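Local coordinates for protein phenylalanine hydroxylase (Colwellia psychrerythraea, PDB 2V27) that probably catalyses the iron-dependent hydroxylation of L-phenylalanine to L-tyrosine, using tetrahydrobiopterin and molecular oxygen, at residues Leu158-Trp163 with Thr213-Asp218. Numbering follows the deposited sequence. Where two conformers were deposited one is given.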
ATOM      1  N   LEU B 158     -12.312 -17.870   5.170  1.00 10.90           N
ATOM      2  CA  LEU B 158     -13.630 -17.266   5.111  1.00 10.06           C
ATOM      3  C   LEU B 158     -13.496 -15.731   5.010  1.00 10.77           C
ATOM      4  O   LEU B 158     -14.136 -15.125   4.167  1.00  9.12           O
ATOM      5  CB  LEU B 158     -14.428 -17.685   6.382  1.00 10.65           C
ATOM      6  CG  LEU B 158     -14.813 -19.167   6.401  1.00 11.69           C
ATOM      7  CD1 LEU B 158     -15.598 -19.493   7.708  1.00 14.51           C
ATOM      8  CD2 LEU B 158     -15.630 -19.454   5.156  1.00 14.56           C
ATOM      9  N   ALA B 159     -12.681 -15.118   5.858  1.00  9.70           N
ATOM     10  CA  ALA B 159     -12.453 -13.660   5.764  1.00  8.56           C
ATOM     11  C   ALA B 159     -11.984 -13.193   4.354  1.00  9.78           C
ATOM     12  O   ALA B 159     -12.350 -12.101   3.919  1.00  9.40           O
ATOM     13  CB  ALA B 159     -11.456 -13.187   6.860  1.00 11.20           C
ATOM     14  N   ARG B 160     -11.224 -14.042   3.672  1.00  8.60           N
ATOM     15  CA  ARG B 160     -10.690 -13.766   2.350  1.00  8.62           C
ATOM     16  C   ARG B 160     -11.866 -13.766   1.359  1.00  7.03           C
ATOM     17  O   ARG B 160     -12.023 -12.852   0.502  1.00  7.92           O
ATOM     18  CB  ARG B 160      -9.600 -14.808   1.975  1.00  9.16           C
ATOM     19  CG  ARG B 160      -9.048 -14.702   0.572  1.00  8.85           C
ATOM     20  CD  ARG B 160      -7.930 -15.757   0.380  1.00  9.25           C
ATOM     21  NE  ARG B 160      -6.766 -15.495   1.229  1.00  8.95           N
ATOM     22  CZ  ARG B 160      -6.235 -16.390   2.047  1.00 10.59           C
ATOM     23  NH1 ARG B 160      -6.728 -17.643   2.100  1.00 11.01           N
ATOM     24  NH2 ARG B 160      -5.213 -16.015   2.817  1.00 10.98           N
ATOM     25  N   LEU B 161     -12.746 -14.768   1.483  1.00  7.39           N
ATOM     26  CA  LEU B 161     -13.968 -14.825   0.699  1.00  8.39           C
ATOM     27  C   LEU B 161     -14.828 -13.550   0.908  1.00  7.07           C
ATOM     28  O   LEU B 161     -15.296 -12.926  -0.058  1.00  7.96           O
ATOM     29  CB  LEU B 161     -14.801 -16.078   1.027  1.00  8.45           C
ATOM     30  CG  LEU B 161     -16.166 -16.189   0.313  1.00  8.87           C
ATOM     31  CD1 LEU B 161     -16.112 -16.117  -1.259  1.00  9.26           C
ATOM     32  CD2 LEU B 161     -16.891 -17.498   0.775  1.00 11.24           C
ATOM     33  N   TYR B 162     -14.991 -13.126   2.153  1.00  7.68           N
ATOM     34  CA  TYR B 162     -15.795 -11.968   2.517  1.00  8.03           C
ATOM     35  C   TYR B 162     -15.154 -10.728   1.878  1.00  7.59           C
ATOM     36  O   TYR B 162     -15.854  -9.883   1.276  1.00  6.47           O
ATOM     37  CB  TYR B 162     -15.767 -11.847   4.043  1.00  9.00           C
ATOM     38  CG  TYR B 162     -16.771 -10.867   4.656  1.00  9.48           C
ATOM     39  CD1 TYR B 162     -18.058 -11.311   5.002  1.00 10.79           C
ATOM     40  CD2 TYR B 162     -16.443  -9.537   4.876  1.00 11.66           C
ATOM     41  CE1 TYR B 162     -19.004 -10.459   5.568  1.00 10.95           C
ATOM     42  CE2 TYR B 162     -17.402  -8.654   5.479  1.00  9.56           C
ATOM     43  CZ  TYR B 162     -18.671  -9.171   5.819  1.00 11.28           C
ATOM     44  OH  TYR B 162     -19.702  -8.415   6.385  1.00 13.32           O
ATOM     45  N   TRP B 163     -13.823 -10.653   1.940  1.00  7.49           N
ATOM     46  CA  TRP B 163     -13.096  -9.497   1.435  1.00  6.26           C
ATOM     47  C   TRP B 163     -13.396  -9.303  -0.053  1.00  7.55           C
ATOM     48  O   TRP B 163     -13.688  -8.198  -0.492  1.00  6.80           O
ATOM     49  CB  TRP B 163     -11.589  -9.722   1.649  1.00  7.77           C
ATOM     50  CG  TRP B 163     -10.740  -8.576   1.171  1.00  8.18           C
ATOM     51  CD1 TRP B 163      -9.969  -8.515   0.003  1.00  9.14           C
ATOM     52  CD2 TRP B 163     -10.500  -7.352   1.873  1.00  8.27           C
ATOM     53  NE1 TRP B 163      -9.295  -7.297  -0.048  1.00  8.16           N
ATOM     54  CE2 TRP B 163      -9.583  -6.572   1.092  1.00  6.69           C
ATOM     55  CE3 TRP B 163     -10.986  -6.822   3.077  1.00  7.05           C
ATOM     56  CZ2 TRP B 163      -9.160  -5.272   1.496  1.00  8.91           C
ATOM     57  CZ3 TRP B 163     -10.551  -5.552   3.487  1.00  9.20           C
ATOM     58  CH2 TRP B 163      -9.645  -4.789   2.696  1.00 11.30           C
ATOM     59  N   THR B 213      -6.252 -16.434  -2.912  1.00  8.84           N
ATOM     60  CA  THR B 213      -5.620 -15.131  -3.233  1.00  9.25           C
ATOM     61  C   THR B 213      -5.128 -14.393  -1.960  1.00  8.59           C
ATOM     62  O   THR B 213      -5.951 -13.963  -1.150  1.00  8.40           O
ATOM     63  CB  THR B 213      -6.643 -14.238  -3.993  1.00  8.64           C
ATOM     64  OG1 THR B 213      -7.056 -14.878  -5.217  1.00  9.30           O
ATOM     65  CG2 THR B 213      -5.970 -12.885  -4.357  1.00  6.76           C
ATOM     66  N   PRO B 214      -3.819 -14.197  -1.801  1.00  9.13           N
ATOM     67  CA  PRO B 214      -3.334 -13.405  -0.629  1.00  8.99           C
ATOM     68  C   PRO B 214      -3.797 -11.976  -0.809  1.00  8.85           C
ATOM     69  O   PRO B 214      -3.937 -11.473  -1.963  1.00  8.74           O
ATOM     70  CB  PRO B 214      -1.801 -13.388  -0.787  1.00 11.45           C
ATOM     71  CG  PRO B 214      -1.516 -14.021  -2.054  1.00 14.09           C
ATOM     72  CD  PRO B 214      -2.733 -14.680  -2.679  1.00 10.22           C
ATOM     73  N   TYR B 215      -4.071 -11.298   0.289  1.00  7.12           N
ATOM     74  CA  TYR B 215      -4.455  -9.873   0.155  1.00  7.39           C
ATOM     75  C   TYR B 215      -4.002  -9.141   1.418  1.00  8.13           C
ATOM     76  O   TYR B 215      -3.671  -9.743   2.458  1.00 10.03           O
ATOM     77  CB  TYR B 215      -5.988  -9.719   0.020  1.00  7.90           C
ATOM     78  CG  TYR B 215      -6.763 -10.082   1.237  1.00  7.48           C
ATOM     79  CD1 TYR B 215      -7.313  -9.101   2.071  1.00  6.94           C
ATOM     80  CD2 TYR B 215      -6.980 -11.438   1.548  1.00  9.35           C
ATOM     81  CE1 TYR B 215      -8.043  -9.463   3.219  1.00  7.92           C
ATOM     82  CE2 TYR B 215      -7.697 -11.811   2.678  1.00  9.78           C
ATOM     83  CZ  TYR B 215      -8.219 -10.833   3.496  1.00  8.47           C
ATOM     84  OH  TYR B 215      -8.926 -11.142   4.644  1.00 12.21           O
ATOM     85  N   ARG B 216      -3.954  -7.817   1.294  1.00  6.89           N
ATOM     86  CA  ARG B 216      -3.537  -6.930   2.391  1.00  7.86           C
ATOM     87  C   ARG B 216      -4.522  -5.801   2.479  1.00  8.85           C
ATOM     88  O   ARG B 216      -4.904  -5.250   1.454  1.00  7.95           O
ATOM     89  CB  ARG B 216      -2.128  -6.392   2.167  1.00  8.58           C
ATOM     90  CG  ARG B 216      -1.056  -7.474   2.058  1.00  9.31           C
ATOM     91  CD  ARG B 216      -0.813  -8.169   3.425  1.00 11.33           C
ATOM     92  NE  ARG B 216       0.254  -9.186   3.284  1.00 12.68           N
ATOM     93  CZ  ARG B 216       0.060 -10.472   2.956  1.00 12.41           C
ATOM     94  NH1 ARG B 216      -1.179 -10.967   2.754  1.00 12.76           N
ATOM     95  NH2 ARG B 216       1.132 -11.282   2.819  1.00 13.88           N
ATOM     96  N   ILE B 217      -4.920  -5.439   3.689  1.00  9.46           N
ATOM     97  CA  ILE B 217      -6.018  -4.467   3.823  1.00 11.23           C
ATOM     98  C   ILE B 217      -5.650  -3.012   3.602  1.00 10.10           C
ATOM     99  O   ILE B 217      -6.518  -2.228   3.262  1.00 11.37           O
ATOM    100  CB  ILE B 217      -6.805  -4.569   5.157  1.00 11.12           C
ATOM    101  CG1 ILE B 217      -5.897  -4.228   6.331  1.00 14.27           C
ATOM    102  CG2 ILE B 217      -7.355  -5.996   5.282  1.00 13.88           C
ATOM    103  CD1 ILE B 217      -6.661  -3.980   7.662  1.00 18.25           C
ATOM    104  N   ASP B 218      -4.356  -2.711   3.748  0.50  9.81           N
ATOM    105  CA  ASP B 218      -3.814  -1.343   3.781  0.50 10.27           C
ATOM    106  C   ASP B 218      -3.161  -0.886   2.467  0.50 10.17           C
ATOM    107  O   ASP B 218      -2.401   0.090   2.445  0.50  9.41           O
ATOM    108  CB  ASP B 218      -2.807  -1.235   4.952  0.50 11.31           C
ATOM    109  CG  ASP B 218      -3.446  -1.505   6.309  0.50 16.30           C
ATOM    110  OD1 ASP B 218      -4.635  -1.156   6.470  0.50 22.36           O
ATOM    111  OD2 ASP B 218      -2.777  -2.071   7.223  0.50 22.12           O
TER
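W163 and Y215 lie face to face where helix 152-167, in the catalytic domain of a biopterin-dependent aromatic amino acid hydroxylase, meets the loop between helix 207-211 and strand 223-227. The Y215 ring and the five-membered ring of W163 have centroids 4.1 Å apart and planes tilted by 25°; Y215 CD1 lies over the five-membered ring, 3.4 Å from W163 NE1. W163 CB also sits over the phenol face as a CH-pi contact. I217 shares with Y215 one face of the indole, its CG2 resting over the six-membered ring, 4.0 Å from the centroid. One helical turn back, the R160 backbone and CB pack against Y215 CE2, 3.6 Å from R160 CA. The R160 side chain crosses from the helix to the start of the loop: with CG anti to the backbone N it runs out extended to CD, and a bend at chi3 (-66°) brings NE to 2.9 Å from T213 O, while NH1 bonds to L211 O. Y215 OH bonds to H275, which belongs to the C-terminal tag of the construct. W163 is a second-shell residue, its side chain about 4 Å from that of the iron ligand E167 and about 7 Å from the iron; its indole N-H is donated to Q221 OE1.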